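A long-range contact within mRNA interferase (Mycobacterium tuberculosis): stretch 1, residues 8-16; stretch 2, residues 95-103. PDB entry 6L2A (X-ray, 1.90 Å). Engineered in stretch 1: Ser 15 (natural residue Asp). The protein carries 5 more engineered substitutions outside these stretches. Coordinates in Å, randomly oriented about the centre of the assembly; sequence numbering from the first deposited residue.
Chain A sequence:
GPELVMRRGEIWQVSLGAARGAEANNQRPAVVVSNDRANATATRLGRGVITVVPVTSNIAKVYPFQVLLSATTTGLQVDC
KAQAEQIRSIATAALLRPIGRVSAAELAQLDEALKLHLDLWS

Stretch 1, residues 8-16: RGEIWQVSL
Stretch 2, residues 95-103: LLRPIGRVS

Two strands of one chain, residues 10-14 and 95-101, pair antiparallel, their N-to-C directions 159° apart and their axes 4.3 Å apart at closest approach; the contact buries 845 Å² in total. Two beta bulges, each adding a residue on stretch 2, break the register between Ile 11 and Trp 12 and between Gln 13 and Val 14. Arg 8 (chi1 t) points away and is hydrogen-bonded elsewhere in the structure. Gly 9 turns at phi/psi 92/-14, where a CB would jam against the preceding carbonyl; its O accepts from Val 102 N at 3.0 Å, opening the ladder. Glu 10 (-72/150, chi1 m, chi2 t) faces Arg 101 in a non-hydrogen-bonded pair, CA to CA 4.2 Å, and its OE2 accepts from Trp 12 NE1 at 2.8 Å, tying two residues on the same face of the sheet. Ile 11 (-106/122; m, t) lies on the other face, paired with Gly 100 at 5.0 Å between CA atoms. Ile 11 N donates to Gly 100 O at 2.8 Å, while Ile 11 O accepts from both Ile 99 N at 2.7 Å and Gly 100 N at 3.2 Å. This shared acceptor marks the first bulge, where Ile 99 adopts -111/-40. Ile 11 CD1 packs on Val 102 CG1 at 3.7 Å. Trp 12 (-123/146; chi1 m, chi2 67°) returns to the face of Glu 10, its CA 4.2 Å from Pro 98 CA. Its six-membered ring is sandwiched by CH-pi contacts: Leu 95 CD1 lies 4.3 Å from the centroid over one face, and Pro 98 CB 3.9 Å from it over the opposite face. Leu 95 (m, t) also brings CD2 to 3.8 Å from Trp 12 CB. Gln 13 (-76/127; t, p) pairs with Arg 97, CA to CA 5.4 Å. Gln 13 N donates to Arg 97 O at 2.8 Å; Gln 13 O accepts from Leu 96 N at 3.0 Å and, weakly, from Arg 97 N at 3.5 Å, so the second bulge repeats the shared-acceptor pattern, with Leu 96 at -97/-59. The Arg 97 side chain (p, t, t) lays a guanidinium face over Gln 13 CB. Val 14 (-131/155, m) shares the face of Trp 12 and sits 4.8 Å from Leu 95, CA to CA; its CG1 meets Leu 95 CD2 at 3.6 Å. The engineered Ser 15 (-94/118, t) points sideways, its CB 4.3 Å from Leu 96 CD1.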

# COMPACT_ATOMS: atom_id res chain seq x y z
N ARG A 8 1.20 -1.09 14.64
CA ARG A 8 2.16 -0.84 13.58
C ARG A 8 3.54 -1.37 13.97
O ARG A 8 4.01 -1.14 15.09
CB ARG A 8 2.24 0.66 13.29
CG ARG A 8 3.04 0.98 12.03
CD ARG A 8 2.99 2.46 11.66
NE ARG A 8 3.46 2.68 10.29
CZ ARG A 8 4.73 2.89 9.96
NH1 ARG A 8 5.67 2.92 10.89
NH2 ARG A 8 5.06 3.06 8.69
N GLY A 9 4.18 -2.07 13.04
CA GLY A 9 5.44 -2.72 13.31
C GLY A 9 5.33 -4.15 13.79
O GLY A 9 6.33 -4.87 13.79
N GLU A 10 4.13 -4.59 14.18
CA GLU A 10 3.94 -5.98 14.54
C GLU A 10 3.97 -6.87 13.30
O GLU A 10 3.60 -6.45 12.20
CB GLU A 10 2.61 -6.17 15.27
CG GLU A 10 2.57 -5.59 16.67
CD GLU A 10 1.31 -5.98 17.42
OE1 GLU A 10 1.33 -5.97 18.66
OE2 GLU A 10 0.29 -6.28 16.76
N ILE A 11 4.41 -8.10 13.49
CA ILE A 11 4.45 -9.11 12.44
C ILE A 11 3.32 -10.10 12.69
O ILE A 11 3.26 -10.72 13.76
CB ILE A 11 5.80 -9.82 12.37
CG1 ILE A 11 6.91 -8.80 12.11
CG2 ILE A 11 5.80 -10.90 11.29
CD1 ILE A 11 8.28 -9.38 12.20
N TRP A 12 2.43 -10.23 11.72
CA TRP A 12 1.27 -11.11 11.82
C TRP A 12 1.28 -12.12 10.68
O TRP A 12 1.73 -11.81 9.57
CB TRP A 12 -0.04 -10.32 11.77
CG TRP A 12 -0.39 -9.61 13.04
CD1 TRP A 12 0.28 -8.56 13.60
CD2 TRP A 12 -1.50 -9.89 13.89
NE1 TRP A 12 -0.35 -8.18 14.76
CE2 TRP A 12 -1.44 -8.97 14.96
CE3 TRP A 12 -2.54 -10.82 13.86
CZ2 TRP A 12 -2.39 -8.97 15.99
CZ3 TRP A 12 -3.48 -10.82 14.88
CH2 TRP A 12 -3.39 -9.89 15.93
N GLN A 13 0.79 -13.31 10.96
CA GLN A 13 0.42 -14.24 9.91
C GLN A 13 -0.91 -13.78 9.33
O GLN A 13 -1.87 -13.55 10.07
CB GLN A 13 0.31 -15.67 10.45
CG GLN A 13 0.16 -16.74 9.38
CD GLN A 13 1.46 -17.04 8.66
OE1 GLN A 13 2.47 -16.37 8.86
NE2 GLN A 13 1.44 -18.07 7.83
N VAL A 14 -0.96 -13.61 8.01
CA VAL A 14 -2.14 -13.04 7.36
C VAL A 14 -2.54 -13.92 6.18
O VAL A 14 -1.72 -14.64 5.61
CB VAL A 14 -1.91 -11.59 6.89
CG1 VAL A 14 -1.48 -10.70 8.05
CG2 VAL A 14 -0.88 -11.54 5.77
N SER A 15 -3.82 -13.84 5.82
CA SER A 15 -4.34 -14.50 4.64
C SER A 15 -4.32 -13.52 3.47
O SER A 15 -4.99 -12.49 3.52
CB SER A 15 -5.75 -15.02 4.89
OG SER A 15 -6.36 -15.43 3.68
N LEU A 16 -3.55 -13.85 2.44
CA LEU A 16 -3.48 -13.00 1.26
C LEU A 16 -4.26 -13.61 0.10
O LEU A 16 -4.98 -12.91 -0.61
CB LEU A 16 -2.02 -12.77 0.85
N LEU A 95 -6.45 -11.13 9.42
CA LEU A 95 -5.42 -11.25 10.44
C LEU A 95 -5.62 -12.56 11.19
O LEU A 95 -6.68 -12.77 11.80
CB LEU A 95 -5.47 -10.06 11.41
CG LEU A 95 -4.81 -8.75 11.00
CD1 LEU A 95 -4.91 -7.74 12.14
CD2 LEU A 95 -3.36 -8.98 10.62
N LEU A 96 -4.62 -13.44 11.14
CA LEU A 96 -4.75 -14.77 11.72
C LEU A 96 -4.15 -14.85 13.12
O LEU A 96 -4.86 -15.17 14.08
CB LEU A 96 -4.10 -15.80 10.78
CG LEU A 96 -4.70 -15.79 9.37
CD1 LEU A 96 -3.94 -16.68 8.41
CD2 LEU A 96 -6.16 -16.17 9.41
N ARG A 97 -2.86 -14.54 13.26
CA ARG A 97 -2.21 -14.61 14.56
C ARG A 97 -0.98 -13.71 14.55
O ARG A 97 -0.36 -13.54 13.49
CB ARG A 97 -1.82 -16.05 14.91
CG ARG A 97 -0.61 -16.56 14.15
CD ARG A 97 -0.49 -18.08 14.21
NE ARG A 97 0.24 -18.59 13.05
CZ ARG A 97 1.57 -18.63 12.96
NH1 ARG A 97 2.31 -18.20 13.97
NH2 ARG A 97 2.14 -19.11 11.87
N PRO A 98 -0.62 -13.13 15.68
CA PRO A 98 0.62 -12.36 15.76
C PRO A 98 1.82 -13.28 15.92
O PRO A 98 1.76 -14.32 16.58
CB PRO A 98 0.42 -11.49 17.00
CG PRO A 98 -0.47 -12.31 17.87
CD PRO A 98 -1.38 -13.08 16.95
N ILE A 99 2.93 -12.87 15.30
CA ILE A 99 4.17 -13.63 15.32
C ILE A 99 5.25 -12.93 16.13
O ILE A 99 5.99 -13.57 16.88
CB ILE A 99 4.65 -13.91 13.88
CG1 ILE A 99 3.63 -14.78 13.14
CG2 ILE A 99 6.02 -14.56 13.88
CD1 ILE A 99 3.92 -14.94 11.67
N GLY A 100 5.35 -11.61 16.00
CA GLY A 100 6.34 -10.85 16.72
C GLY A 100 6.31 -9.38 16.35
O GLY A 100 5.24 -8.82 16.09
N ARG A 101 7.47 -8.75 16.31
CA ARG A 101 7.56 -7.32 16.08
C ARG A 101 8.92 -6.99 15.50
O ARG A 101 9.92 -7.61 15.87
CB ARG A 101 7.35 -6.55 17.39
CG ARG A 101 7.02 -5.09 17.24
CD ARG A 101 7.13 -4.42 18.60
NE ARG A 101 8.18 -5.04 19.41
CZ ARG A 101 9.43 -4.60 19.48
NH1 ARG A 101 9.78 -3.52 18.80
NH2 ARG A 101 10.32 -5.22 20.24
N VAL A 102 8.96 -6.02 14.59
CA VAL A 102 10.24 -5.48 14.14
C VAL A 102 10.71 -4.44 15.14
O VAL A 102 9.91 -3.82 15.85
CB VAL A 102 10.13 -4.89 12.72
CG1 VAL A 102 9.50 -5.90 11.76
CG2 VAL A 102 9.34 -3.59 12.72
N SER A 103 12.02 -4.26 15.23
CA SER A 103 12.56 -3.25 16.13
C SER A 103 12.23 -1.85 15.61
O SER A 103 11.85 -1.67 14.44
CB SER A 103 14.07 -3.41 16.29
OG SER A 103 14.74 -3.08 15.09